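PDB 4YHB: iron-chelator utilization protein from Thermobifida fusca TM51, which binds flavin-adenine dinucleotide and probably takes part in the reductive release of iron from ferric siderophores. Local coordinates for residues 46-51 / 132-137; 157-162 / 184-189; 168-173 / 189-194; 144-149 / 223-228. All blocks are in the same frame, centred on the assembly; numbering follows the deposited sequence.

Contact 1 of 4, residues 46-51 / 132-137; sequences RSDNFA and RGTVYY
Thr134 OG1 is gripped from two directions: Asn49 ND2 donates to it over 2.8 Å, in the plane of the amide and nearly straight at 166°, while Asp52 OD1 makes a second hydrogen bond. OG1 lies anti to the backbone N of Thr134 (chi1 -171°), which turns it to the loop. The same Asn49 nitrogen stands 3.3 Å above the plane of the Tyr136 ring, over its centre, with the amide almost perpendicular to the ring. At the other end of this amide, Asn49 OD1 accepts from a water at 2.7 Å, which in turn accepts from Tyr137 N. Tyr136 OH sits 3.3 Å from Asp48 CG but bonds to Glu11 on the neighbouring strand 9-12. Arg46 NH2 holds Asp48 OD2 at 2.7 Å, and its other terminal nitrogen bridges to Glu11. An alanine in place of Tyr136 would probably leave the Asn49 amide without the ring beneath it and Glu11 without its hydroxyl partner, opening a gap beside Asp48. Beyond the polar groups, Phe50 CE2 touches Tyr137 CE2 at 4.3 Å. The loop before strand 53-57 is thus fastened to strand 133-136 mainly by polar side chains and water, with an aromatic contact at one end.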
loop_
_atom_site.group_PDB
_atom_site.type_symbol
_atom_site.label_atom_id
_atom_site.label_comp_id
_atom_site.label_asym_id
_atom_site.label_seq_id
_atom_site.Cartn_x
_atom_site.Cartn_y
_atom_site.Cartn_z
ATOM N N ARG A 46 -14.379 -3.081 -7.313
ATOM C CA ARG A 46 -14.743 -2.882 -5.908
ATOM C C ARG A 46 -13.516 -2.706 -5.009
ATOM O O ARG A 46 -12.469 -3.295 -5.257
ATOM C CB ARG A 46 -15.547 -4.070 -5.372
ATOM C CG ARG A 46 -16.829 -4.398 -6.106
ATOM C CD ARG A 46 -17.527 -5.555 -5.396
ATOM N NE ARG A 46 -17.714 -5.268 -3.971
ATOM C CZ ARG A 46 -18.052 -6.175 -3.059
ATOM N NH1 ARG A 46 -18.234 -7.442 -3.415
ATOM N NH2 ARG A 46 -18.203 -5.815 -1.789
ATOM N N SER A 47 -13.669 -1.929 -3.945
ATOM C CA SER A 47 -12.657 -1.868 -2.896
ATOM C C SER A 47 -13.323 -1.490 -1.586
ATOM O O SER A 47 -13.826 -0.380 -1.441
ATOM C CB SER A 47 -11.550 -0.867 -3.243
ATOM O OG SER A 47 -10.633 -0.751 -2.158
ATOM N N ASP A 48 -13.337 -2.414 -0.632
ATOM C CA ASP A 48 -14.062 -2.182 0.612
ATOM C C ASP A 48 -13.169 -1.817 1.801
ATOM O O ASP A 48 -13.650 -1.266 2.790
ATOM C CB ASP A 48 -14.898 -3.416 0.965
ATOM C CG ASP A 48 -16.047 -3.624 0.003
ATOM O OD1 ASP A 48 -17.008 -2.835 0.064
ATOM O OD2 ASP A 48 -15.980 -4.558 -0.824
ATOM N N ASN A 49 -11.878 -2.116 1.719
ATOM C CA ASN A 49 -11.019 -1.931 2.892
ATOM C C ASN A 49 -9.647 -1.324 2.587
ATOM O O ASN A 49 -9.206 -1.319 1.439
ATOM C CB ASN A 49 -10.861 -3.265 3.620
ATOM C CG ASN A 49 -12.149 -3.697 4.300
ATOM O OD1 ASN A 49 -12.506 -3.172 5.364
ATOM N ND2 ASN A 49 -12.869 -4.632 3.680
ATOM N N PHE A 50 -8.980 -0.837 3.636
ATOM C CA PHE A 50 -7.844 0.073 3.494
ATOM C C PHE A 50 -6.610 -0.539 2.842
ATOM O O PHE A 50 -5.849 0.169 2.184
ATOM C CB PHE A 50 -7.449 0.651 4.862
ATOM C CG PHE A 50 -6.696 -0.313 5.739
ATOM C CD1 PHE A 50 -5.311 -0.266 5.812
ATOM C CD2 PHE A 50 -7.373 -1.258 6.496
ATOM C CE1 PHE A 50 -4.614 -1.148 6.619
ATOM C CE2 PHE A 50 -6.689 -2.139 7.301
ATOM C CZ PHE A 50 -5.306 -2.088 7.368
ATOM N N ALA A 51 -6.385 -1.832 3.026
ATOM C CA ALA A 51 -5.184 -2.434 2.458
ATOM C C ALA A 51 -5.441 -3.147 1.130
ATOM O O ALA A 51 -4.562 -3.865 0.639
ATOM C CB ALA A 51 -4.551 -3.395 3.455
ATOM N N ARG A 132 -7.872 -9.114 -5.633
ATOM C CA ARG A 132 -8.309 -10.503 -5.570
ATOM C C ARG A 132 -9.474 -10.628 -4.585
ATOM O O ARG A 132 -10.357 -11.487 -4.717
ATOM C CB ARG A 132 -7.129 -11.388 -5.165
ATOM C CG ARG A 132 -7.461 -12.859 -4.885
ATOM C CD ARG A 132 -7.873 -13.625 -6.134
ATOM N NE ARG A 132 -9.298 -13.494 -6.442
ATOM C CZ ARG A 132 -9.924 -14.265 -7.328
ATOM N NH1 ARG A 132 -9.239 -15.204 -7.967
ATOM N NH2 ARG A 132 -11.223 -14.099 -7.579
ATOM N N GLY A 133 -9.471 -9.740 -3.599
ATOM C CA GLY A 133 -10.483 -9.730 -2.564
ATOM C C GLY A 133 -10.177 -8.660 -1.536
ATOM O O GLY A 133 -9.428 -7.721 -1.809
ATOM N N THR A 134 -10.761 -8.794 -0.354
ATOM C CA THR A 134 -10.684 -7.740 0.657
ATOM C C THR A 134 -10.792 -8.366 2.044
ATOM O O THR A 134 -11.373 -9.447 2.205
ATOM C CB THR A 134 -11.791 -6.663 0.454
ATOM O OG1 THR A 134 -11.566 -5.536 1.323
ATOM C CG2 THR A 134 -13.184 -7.238 0.720
ATOM N N VAL A 135 -10.203 -7.703 3.039
ATOM C CA VAL A 135 -10.222 -8.215 4.408
ATOM C C VAL A 135 -10.860 -7.216 5.360
ATOM O O VAL A 135 -10.387 -6.077 5.490
ATOM C CB VAL A 135 -8.806 -8.545 4.906
ATOM C CG1 VAL A 135 -8.873 -9.184 6.288
ATOM C CG2 VAL A 135 -8.098 -9.456 3.922
ATOM N N TYR A 136 -11.939 -7.642 6.015
ATOM C CA TYR A 136 -12.616 -6.829 7.018
ATOM C C TYR A 136 -12.072 -7.112 8.413
ATOM O O TYR A 136 -11.764 -8.258 8.748
ATOM C CB TYR A 136 -14.125 -7.093 7.024
ATOM C CG TYR A 136 -14.870 -6.714 5.771
ATOM C CD1 TYR A 136 -15.503 -5.485 5.660
ATOM C CD2 TYR A 136 -14.973 -7.604 4.708
ATOM C CE1 TYR A 136 -16.205 -5.147 4.513
ATOM C CE2 TYR A 136 -15.667 -7.272 3.561
ATOM C CZ TYR A 136 -16.284 -6.047 3.473
ATOM O OH TYR A 136 -16.977 -5.717 2.339
ATOM N N TYR A 137 -11.978 -6.069 9.229
ATOM C CA TYR A 137 -11.577 -6.230 10.627
ATOM C C TYR A 137 -12.641 -5.669 11.562
ATOM O O TYR A 137 -13.335 -4.712 11.214
ATOM C CB TYR A 137 -10.234 -5.535 10.892
ATOM C CG TYR A 137 -9.059 -6.175 10.195
ATOM C CD1 TYR A 137 -8.387 -7.245 10.769
ATOM C CD2 TYR A 137 -8.612 -5.702 8.963
ATOM C CE1 TYR A 137 -7.304 -7.836 10.133
ATOM C CE2 TYR A 137 -7.533 -6.281 8.324
ATOM C CZ TYR A 137 -6.885 -7.347 8.908
ATOM O OH TYR A 137 -5.811 -7.927 8.268
HETATM O O HOH W 1 -12.938 -3.696 8.012
HETATM O O HOH W 2 -7.601 -4.700 4.480
#

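Contact 2 of 4, residues 157-162 / 184-189; sequences RRIEEL and DAPEGA
Glu160 reaches Asp184 because its CG lies anti to the carbonyl carbon (chi1 -69°) and the chain then runs on extended (chi2 -172°), which sets CD out from helix 152-161 toward the backbone of Asp184. This helix is the connection of a beta-alpha-beta unit, between strands 142-147 and 167-174 of the parallel sheet in the ferredoxin-reductase-like domain, and the loop 184-189 leads into the edge strand 190-195. Glu160 OE2 accepts a nearly linear hydrogen bond (177°) from Asp184 N at 3.0 Å, on the anti side of the carboxylate. Its other oxygen, OE1, forms salt bridges with Arg92 and Arg93 of strand 86-95 in the barrel, so one carboxylate links the loop, the helix and the flavin-binding barrel. Asp184 O turns back to the helix and receives a CA-H...O contact from Glu160 CA at 3.3 Å. Next along the loop, Ile159 CG2 presses on Ala185 CB at 3.5 Å, a close methyl-to-methyl approach. A type II turn from Pro186 to Ala189, with Gly188 at positive phi, closes with Ala189 N bonded to Pro186 O at 3.2 Å. The proline at its start packs beside the residue that follows the helix, Pro186 CG 3.8 Å from Leu162 CB.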
loop_
_atom_site.group_PDB
_atom_site.type_symbol
_atom_site.label_atom_id
_atom_site.label_comp_id
_atom_site.label_asym_id
_atom_site.label_seq_id
_atom_site.Cartn_x
_atom_site.Cartn_y
_atom_site.Cartn_z
ATOM N N ARG A 157 -4.987 5.752 4.051
ATOM C CA ARG A 157 -6.376 5.441 3.723
ATOM C C ARG A 157 -7.122 4.990 4.972
ATOM O O ARG A 157 -8.255 5.394 5.200
ATOM C CB ARG A 157 -6.478 4.359 2.643
ATOM C CG ARG A 157 -7.924 3.937 2.401
ATOM C CD ARG A 157 -8.085 3.028 1.201
ATOM N NE ARG A 157 -9.458 2.513 1.120
ATOM C CZ ARG A 157 -9.879 1.644 0.207
ATOM N NH1 ARG A 157 -9.031 1.203 -0.713
ATOM N NH2 ARG A 157 -11.147 1.218 0.211
ATOM N N ARG A 158 -6.474 4.152 5.774
ATOM C CA ARG A 158 -7.028 3.695 7.045
ATOM C C ARG A 158 -7.344 4.872 7.970
ATOM O O ARG A 158 -8.466 5.010 8.463
ATOM C CB ARG A 158 -6.054 2.736 7.724
ATOM C CG ARG A 158 -6.457 2.283 9.123
ATOM C CD ARG A 158 -7.810 1.636 9.073
ATOM N NE ARG A 158 -7.891 0.422 9.879
ATOM C CZ ARG A 158 -9.040 -0.198 10.124
ATOM N NH1 ARG A 158 -10.162 0.302 9.621
ATOM N NH2 ARG A 158 -9.067 -1.308 10.852
ATOM N N ILE A 159 -6.351 5.727 8.184
ATOM C CA ILE A 159 -6.522 6.891 9.041
ATOM C C ILE A 159 -7.682 7.776 8.584
ATOM O O ILE A 159 -8.487 8.221 9.401
ATOM C CB ILE A 159 -5.233 7.722 9.094
ATOM C CG1 ILE A 159 -4.179 6.970 9.889
ATOM C CG2 ILE A 159 -5.483 9.055 9.747
ATOM C CD1 ILE A 159 -2.811 7.630 9.901
ATOM N N GLU A 160 -7.793 8.013 7.281
ATOM C CA GLU A 160 -8.800 8.942 6.799
ATOM C C GLU A 160 -10.210 8.334 6.825
ATOM O O GLU A 160 -11.193 9.057 6.740
ATOM C CB GLU A 160 -8.422 9.445 5.401
ATOM C CG GLU A 160 -7.179 10.350 5.465
ATOM C CD GLU A 160 -6.836 11.058 4.160
ATOM O OE1 GLU A 160 -7.221 10.553 3.069
ATOM O OE2 GLU A 160 -6.160 12.119 4.237
ATOM N N GLU A 161 -10.307 7.019 6.991
ATOM C CA GLU A 161 -11.606 6.340 7.024
ATOM C C GLU A 161 -12.079 6.027 8.454
ATOM O O GLU A 161 -13.222 5.617 8.668
ATOM C CB GLU A 161 -11.543 5.053 6.187
ATOM C CG GLU A 161 -11.404 5.333 4.694
ATOM C CD GLU A 161 -11.279 4.076 3.829
ATOM O OE1 GLU A 161 -11.224 2.948 4.383
ATOM O OE2 GLU A 161 -11.230 4.233 2.583
ATOM N N LEU A 162 -11.203 6.231 9.430
ATOM C CA LEU A 162 -11.547 5.989 10.828
ATOM C C LEU A 162 -12.625 6.954 11.325
ATOM O O LEU A 162 -12.638 8.125 10.938
ATOM C CB LEU A 162 -10.301 6.106 11.714
ATOM C CG LEU A 162 -9.286 4.967 11.620
ATOM C CD1 LEU A 162 -8.061 5.266 12.456
ATOM C CD2 LEU A 162 -9.913 3.643 12.047
ATOM N N ASP A 184 -6.193 13.659 6.824
ATOM C CA ASP A 184 -7.469 13.921 7.485
ATOM C C ASP A 184 -7.723 12.871 8.562
ATOM O O ASP A 184 -8.402 11.874 8.328
ATOM C CB ASP A 184 -8.618 13.931 6.476
ATOM C CG ASP A 184 -9.850 14.660 6.995
ATOM O OD1 ASP A 184 -9.906 14.966 8.209
ATOM O OD2 ASP A 184 -10.766 14.920 6.187
ATOM N N ALA A 185 -7.173 13.109 9.742
ATOM C CA ALA A 185 -7.177 12.128 10.815
ATOM C C ALA A 185 -8.226 12.475 11.870
ATOM O O ALA A 185 -8.637 13.637 11.974
ATOM C CB ALA A 185 -5.795 12.051 11.442
ATOM N N PRO A 186 -8.664 11.473 12.655
ATOM C CA PRO A 186 -9.570 11.768 13.766
ATOM C C PRO A 186 -8.960 12.770 14.736
ATOM O O PRO A 186 -7.734 12.939 14.776
ATOM C CB PRO A 186 -9.758 10.408 14.442
ATOM C CG PRO A 186 -9.488 9.408 13.360
ATOM C CD PRO A 186 -8.401 10.027 12.529
ATOM N N GLU A 187 -9.820 13.429 15.504
ATOM C CA GLU A 187 -9.382 14.399 16.492
ATOM C C GLU A 187 -8.419 13.755 17.483
ATOM O O GLU A 187 -8.664 12.656 17.976
ATOM C CB GLU A 187 -10.590 14.992 17.224
ATOM C CG GLU A 187 -10.244 16.068 18.251
ATOM C CD GLU A 187 -9.667 17.328 17.624
ATOM O OE1 GLU A 187 -9.798 17.508 16.392
ATOM O OE2 GLU A 187 -9.069 18.135 18.368
ATOM N N GLY A 188 -7.308 14.433 17.747
ATOM C CA GLY A 188 -6.349 13.966 18.728
ATOM C C GLY A 188 -5.394 12.897 18.232
ATOM O O GLY A 188 -4.611 12.358 19.013
ATOM N N ALA A 189 -5.453 12.579 16.942
ATOM C CA ALA A 189 -4.540 11.586 16.381
ATOM C C ALA A 189 -3.099 12.015 16.612
ATOM O O ALA A 189 -2.770 13.199 16.527
ATOM C CB ALA A 189 -4.804 11.382 14.900
#

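Contact 3 of 4, residues 168-173 / 189-194; sequences VTAFFE and AEITWL
Phe172 and Trp193 meet as registered neighbours on two parallel strands, and their side chains pack together on one face of the sheet. Phe172 CD2 lies 3.7 Å above the indole plane, toward the rim, and the two rings are inclined obliquely, at 57°. Phe172 CB also touches the indole, 3.6 Å from Trp193 CE3. Trp193 CG lies anti to the carbonyl carbon (chi1 -61°), and the indole beyond it leans back toward strand 167-174. Ile191 CG2 touches the phenyl ring at Phe172 CD2, 3.9 Å away, and at CE2. Across the sheet, Phe171 and Thr192 lie side by side and point the same way, with Phe171 CD1 3.7 Å from Thr192 CB; Leu194 CD1 flanks Phe171 CB. A water over one face of the Phe171 ring, offset toward its rim, donates to Ala170 O and is hydrogen-bonded to Thr192 OG1 at 2.6 Å.

What sets this register is a regular parallel ladder of five backbone hydrogen bonds, from Glu190 N to Val168 O (2.9 Å) through to Leu194 N to Phe172 O (2.8 Å). Further out, Glu173 is held by a salt bridge to Arg196, and Thr169 OG1 by a hydrogen bond to His142. Strand 190-195 is the outermost strand of the sheet on this side, and 167-174 passes the pairing on to strand 142-147. Helix 152-161 covers the face of Phe172 and Trp193 through Leu152, with Ala155 and Ile159 also on Phe172, whereas helix 206-212 packs on Phe171 and Leu194 through Ala210.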
loop_
_atom_site.group_PDB
_atom_site.type_symbol
_atom_site.label_atom_id
_atom_site.label_comp_id
_atom_site.label_asym_id
_atom_site.label_seq_id
_atom_site.Cartn_x
_atom_site.Cartn_y
_atom_site.Cartn_z
ATOM N N VAL A 168 -5.578 7.209 17.388
ATOM C CA VAL A 168 -4.553 6.790 16.443
ATOM C C VAL A 168 -3.171 7.142 16.950
ATOM O O VAL A 168 -2.932 8.263 17.401
ATOM C CB VAL A 168 -4.729 7.454 15.063
ATOM C CG1 VAL A 168 -3.703 6.907 14.081
ATOM C CG2 VAL A 168 -6.122 7.250 14.543
ATOM N N THR A 169 -2.265 6.179 16.886
ATOM C CA THR A 169 -0.851 6.457 17.072
ATOM C C THR A 169 -0.136 5.945 15.832
ATOM O O THR A 169 -0.177 4.749 15.541
ATOM C CB THR A 169 -0.279 5.788 18.339
ATOM O OG1 THR A 169 -0.863 6.388 19.501
ATOM C CG2 THR A 169 1.223 5.971 18.407
ATOM N N ALA A 170 0.497 6.843 15.088
ATOM C CA ALA A 170 1.120 6.455 13.824
ATOM C C ALA A 170 2.573 6.898 13.740
ATOM O O ALA A 170 2.939 7.985 14.190
ATOM C CB ALA A 170 0.322 7.024 12.640
ATOM N N PHE A 171 3.397 6.025 13.177
ATOM C CA PHE A 171 4.793 6.315 12.907
ATOM C C PHE A 171 5.062 6.041 11.428
ATOM O O PHE A 171 4.981 4.914 10.977
ATOM C CB PHE A 171 5.702 5.471 13.794
ATOM C CG PHE A 171 5.553 5.767 15.258
ATOM C CD1 PHE A 171 6.158 6.883 15.817
ATOM C CD2 PHE A 171 4.796 4.944 16.069
ATOM C CE1 PHE A 171 6.023 7.170 17.171
ATOM C CE2 PHE A 171 4.656 5.224 17.430
ATOM C CZ PHE A 171 5.265 6.340 17.975
ATOM N N PHE A 172 5.352 7.091 10.676
ATOM C CA PHE A 172 5.583 6.963 9.243
ATOM C C PHE A 172 7.031 7.315 8.917
ATOM O O PHE A 172 7.467 8.445 9.155
ATOM C CB PHE A 172 4.624 7.873 8.478
ATOM C CG PHE A 172 3.178 7.519 8.658
ATOM C CD1 PHE A 172 2.781 6.193 8.748
ATOM C CD2 PHE A 172 2.210 8.513 8.734
ATOM C CE1 PHE A 172 1.434 5.856 8.908
ATOM C CE2 PHE A 172 0.859 8.185 8.891
ATOM C CZ PHE A 172 0.476 6.856 8.975
ATOM N N GLU A 173 7.778 6.344 8.406
ATOM C CA GLU A 173 9.150 6.571 7.978
ATOM C C GLU A 173 9.177 7.082 6.547
ATOM O O GLU A 173 8.652 6.432 5.644
ATOM C CB GLU A 173 9.959 5.286 8.081
ATOM C CG GLU A 173 11.384 5.382 7.551
ATOM C CD GLU A 173 11.949 4.008 7.255
ATOM O OE1 GLU A 173 11.585 3.065 7.994
ATOM O OE2 GLU A 173 12.725 3.857 6.282
ATOM N N ALA A 189 -5.453 12.579 16.942
ATOM C CA ALA A 189 -4.540 11.586 16.381
ATOM C C ALA A 189 -3.099 12.015 16.612
ATOM O O ALA A 189 -2.770 13.199 16.527
ATOM C CB ALA A 189 -4.804 11.382 14.900
ATOM N N GLU A 190 -2.249 11.052 16.941
ATOM C CA GLU A 190 -0.835 11.323 17.137
ATOM C C GLU A 190 -0.027 10.716 16.000
ATOM O O GLU A 190 0.154 9.500 15.927
ATOM C CB GLU A 190 -0.364 10.784 18.480
ATOM C CG GLU A 190 -1.029 11.465 19.667
ATOM C CD GLU A 190 -0.294 11.208 20.967
ATOM O OE1 GLU A 190 0.657 10.391 20.965
ATOM O OE2 GLU A 190 -0.664 11.830 21.988
ATOM N N ILE A 191 0.449 11.578 15.110
ATOM C CA ILE A 191 1.145 11.130 13.917
ATOM C C ILE A 191 2.569 11.651 13.910
ATOM O O ILE A 191 2.800 12.857 13.931
ATOM C CB ILE A 191 0.417 11.590 12.649
ATOM C CG1 ILE A 191 -1.004 11.027 12.624
ATOM C CG2 ILE A 191 1.198 11.171 11.415
ATOM C CD1 ILE A 191 -1.883 11.661 11.575
ATOM N N THR A 192 3.525 10.733 13.901
ATOM C CA THR A 192 4.925 11.104 13.938
ATOM C C THR A 192 5.599 10.713 12.645
ATOM O O THR A 192 5.526 9.561 12.209
ATOM C CB THR A 192 5.648 10.445 15.121
ATOM O OG1 THR A 192 5.008 10.848 16.335
ATOM C CG2 THR A 192 7.108 10.855 15.164
ATOM N N TRP A 193 6.244 11.685 12.024
ATOM C CA TRP A 193 6.987 11.432 10.810
ATOM C C TRP A 193 8.444 11.207 11.183
ATOM O O TRP A 193 9.080 12.063 11.807
ATOM C CB TRP A 193 6.825 12.600 9.828
ATOM C CG TRP A 193 5.395 12.816 9.417
ATOM C CD1 TRP A 193 4.478 13.644 10.012
ATOM C CD2 TRP A 193 4.709 12.184 8.320
ATOM N NE1 TRP A 193 3.268 13.559 9.354
ATOM C CE2 TRP A 193 3.386 12.675 8.316
ATOM C CE3 TRP A 193 5.090 11.254 7.349
ATOM C CZ2 TRP A 193 2.444 12.266 7.373
ATOM C CZ3 TRP A 193 4.155 10.854 6.412
ATOM C CH2 TRP A 193 2.846 11.358 6.434
ATOM N N LEU A 194 8.967 10.044 10.819
ATOM C CA LEU A 194 10.372 9.732 11.061
ATOM C C LEU A 194 11.164 9.885 9.769
ATOM O O LEU A 194 10.746 9.406 8.713
ATOM C CB LEU A 194 10.508 8.313 11.609
ATOM C CG LEU A 194 9.682 8.064 12.869
ATOM C CD1 LEU A 194 9.560 6.562 13.103
ATOM C CD2 LEU A 194 10.319 8.781 14.071
HETATM O O HOH W 3 3.055 9.181 16.939
#

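Contact 4 of 4, residues 144-149 / 223-228; sequences VLLADE and VWAGGE
Trp224 joins strand 142-147 through both of its backbone polar atoms: its N donates to Val144 O at 2.8 Å and its O accepts from Leu146 N at 2.8 Å. Gly226 N to Leu146 O continues the parallel ladder, and a weak bond of 3.4 Å from Asp148 N to Gly226 O follows. The Asp148 side chain adds polar contacts next to it. Its CG occupies the crowded position between backbone N and carbonyl carbon (chi1 75°); OD1 bonds to Thr150 and lies 3.3 Å from Gly227 CA, and a side chain on Gly227 would run into Asp148 CG. OD2 bonds to Trp256 and accepts from a water at 3.0 Å that itself accepts from Glu228 N. An alanine in place of Asp148 would probably deprive Thr150 and the Trp256 indole of this carboxylate partner and leave the water less firmly held. Glu228 is the N-cap of helix 229-241, OE1 bonding to Ala231 N and OE2 to Arg258 N. Among the side chains, Leu145 CD2 packs on Trp224 CB at 3.8 Å, Ala147 CB lies at the edge of the indole, and on the opposite face Leu146 CB meets Ala225 CB at 3.9 Å. The chemistry thus changes along the strands, from an apolar centre of the sheet to a buried carboxylate and a bridging water at the ends near the cofactor.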
loop_
_atom_site.group_PDB
_atom_site.type_symbol
_atom_site.label_atom_id
_atom_site.label_comp_id
_atom_site.label_asym_id
_atom_site.label_seq_id
_atom_site.Cartn_x
_atom_site.Cartn_y
_atom_site.Cartn_z
ATOM N N VAL A 144 -2.650 1.449 16.212
ATOM C CA VAL A 144 -1.240 1.785 16.114
ATOM C C VAL A 144 -0.737 1.421 14.718
ATOM O O VAL A 144 -0.757 0.252 14.335
ATOM C CB VAL A 144 -0.407 1.054 17.169
ATOM C CG1 VAL A 144 1.067 1.410 17.014
ATOM C CG2 VAL A 144 -0.906 1.396 18.579
ATOM N N LEU A 145 -0.307 2.418 13.953
ATOM C CA LEU A 145 0.094 2.188 12.561
ATOM C C LEU A 145 1.560 2.530 12.314
ATOM O O LEU A 145 2.027 3.611 12.679
ATOM C CB LEU A 145 -0.789 3.010 11.630
ATOM C CG LEU A 145 -2.293 2.845 11.824
ATOM C CD1 LEU A 145 -3.008 4.010 11.204
ATOM C CD2 LEU A 145 -2.765 1.556 11.186
ATOM N N LEU A 146 2.282 1.598 11.708
ATOM C CA LEU A 146 3.676 1.802 11.332
ATOM C C LEU A 146 3.812 1.555 9.832
ATOM O O LEU A 146 3.250 0.589 9.292
ATOM C CB LEU A 146 4.599 0.876 12.130
ATOM C CG LEU A 146 4.452 0.962 13.654
ATOM C CD1 LEU A 146 3.737 -0.261 14.187
ATOM C CD2 LEU A 146 5.805 1.114 14.319
ATOM N N ALA A 147 4.522 2.440 9.140
ATOM C CA ALA A 147 4.626 2.312 7.692
ATOM C C ALA A 147 5.813 3.091 7.163
ATOM O O ALA A 147 6.059 4.212 7.599
ATOM C CB ALA A 147 3.333 2.802 7.011
ATOM N N ASP A 148 6.557 2.497 6.231
ATOM C CA ASP A 148 7.483 3.291 5.426
ATOM C C ASP A 148 6.695 3.752 4.195
ATOM O O ASP A 148 5.481 3.541 4.145
ATOM C CB ASP A 148 8.765 2.495 5.093
ATOM C CG ASP A 148 8.578 1.417 4.008
ATOM O OD1 ASP A 148 7.452 1.144 3.521
ATOM O OD2 ASP A 148 9.614 0.823 3.642
ATOM N N GLU A 149 7.340 4.365 3.203
ATOM C CA GLU A 149 6.566 5.020 2.142
ATOM C C GLU A 149 5.742 4.050 1.262
ATOM O O GLU A 149 4.738 4.454 0.679
ATOM C CB GLU A 149 7.483 5.880 1.254
ATOM C CG GLU A 149 8.726 5.161 0.717
ATOM C CD GLU A 149 9.966 5.392 1.590
ATOM O OE1 GLU A 149 9.860 5.260 2.823
ATOM O OE2 GLU A 149 11.045 5.712 1.035
ATOM N N VAL A 223 -2.613 -3.287 16.118
ATOM C CA VAL A 223 -1.328 -2.823 15.599
ATOM C C VAL A 223 -1.171 -3.255 14.146
ATOM O O VAL A 223 -1.308 -4.435 13.827
ATOM C CB VAL A 223 -0.147 -3.370 16.417
ATOM C CG1 VAL A 223 1.175 -2.823 15.872
ATOM C CG2 VAL A 223 -0.312 -3.026 17.899
ATOM N N TRP A 224 -0.904 -2.301 13.261
ATOM C CA TRP A 224 -0.716 -2.625 11.842
ATOM C C TRP A 224 0.607 -2.048 11.371
ATOM O O TRP A 224 0.870 -0.859 11.555
ATOM C CB TRP A 224 -1.861 -2.083 10.983
ATOM C CG TRP A 224 -1.813 -2.547 9.522
ATOM C CD1 TRP A 224 -2.447 -3.633 8.991
ATOM C CD2 TRP A 224 -1.102 -1.927 8.431
ATOM N NE1 TRP A 224 -2.181 -3.733 7.639
ATOM C CE2 TRP A 224 -1.357 -2.702 7.271
ATOM C CE3 TRP A 224 -0.273 -0.802 8.322
ATOM C CZ2 TRP A 224 -0.819 -2.382 6.020
ATOM C CZ3 TRP A 224 0.270 -0.483 7.066
ATOM C CH2 TRP A 224 -0.014 -1.274 5.933
ATOM N N ALA A 225 1.446 -2.889 10.780
ATOM C CA ALA A 225 2.736 -2.426 10.278
ATOM C C ALA A 225 2.948 -2.949 8.862
ATOM O O ALA A 225 2.658 -4.113 8.573
ATOM C CB ALA A 225 3.866 -2.870 11.189
ATOM N N GLY A 226 3.454 -2.083 7.987
ATOM C CA GLY A 226 3.745 -2.455 6.615
ATOM C C GLY A 226 5.020 -1.753 6.184
ATOM O O GLY A 226 5.318 -0.656 6.628
ATOM N N GLY A 227 5.783 -2.386 5.315
ATOM C CA GLY A 227 7.027 -1.796 4.867
ATOM C C GLY A 227 8.026 -2.862 4.483
ATOM O O GLY A 227 7.639 -3.941 4.027
ATOM N N GLU A 228 9.308 -2.568 4.674
ATOM C CA GLU A 228 10.376 -3.436 4.186
ATOM C C GLU A 228 10.431 -4.705 5.036
ATOM O O GLU A 228 10.425 -4.637 6.271
ATOM C CB GLU A 228 11.710 -2.695 4.196
ATOM C CG GLU A 228 12.770 -3.261 3.243
ATOM C CD GLU A 228 13.575 -4.401 3.856
ATOM O OE1 GLU A 228 13.501 -4.599 5.091
ATOM O OE2 GLU A 228 14.283 -5.089 3.091
HETATM O O HOH W 4 10.628 -0.164 6.333
#

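In the fold
Contacts 3 and 4 belong to one parallel sheet: strands 167-174 and 142-147 are neighbours in it, and Leu145 bonds to Thr169 and Phe171. Contact 4 is fully buried in the middle of that sheet, whereas contact 3 forms its partly exposed edge. Contact 2 sets the end of helix 152-161 and the loop 184-189 beside them, shares Ala189 with contact 3, and packs Ile159 against both Phe172 and Leu145. Contact 1 falls in the range of the flavin-binding family, its centre about 17 Å from that of contact 4, yet Phe50 meets Trp224 edge-to-face and Ser47 probably bonds to Arg157. Backbone ladders dominate contacts 3 and 4, while side-chain polar groups do more in contacts 1 and 2, where loops take part.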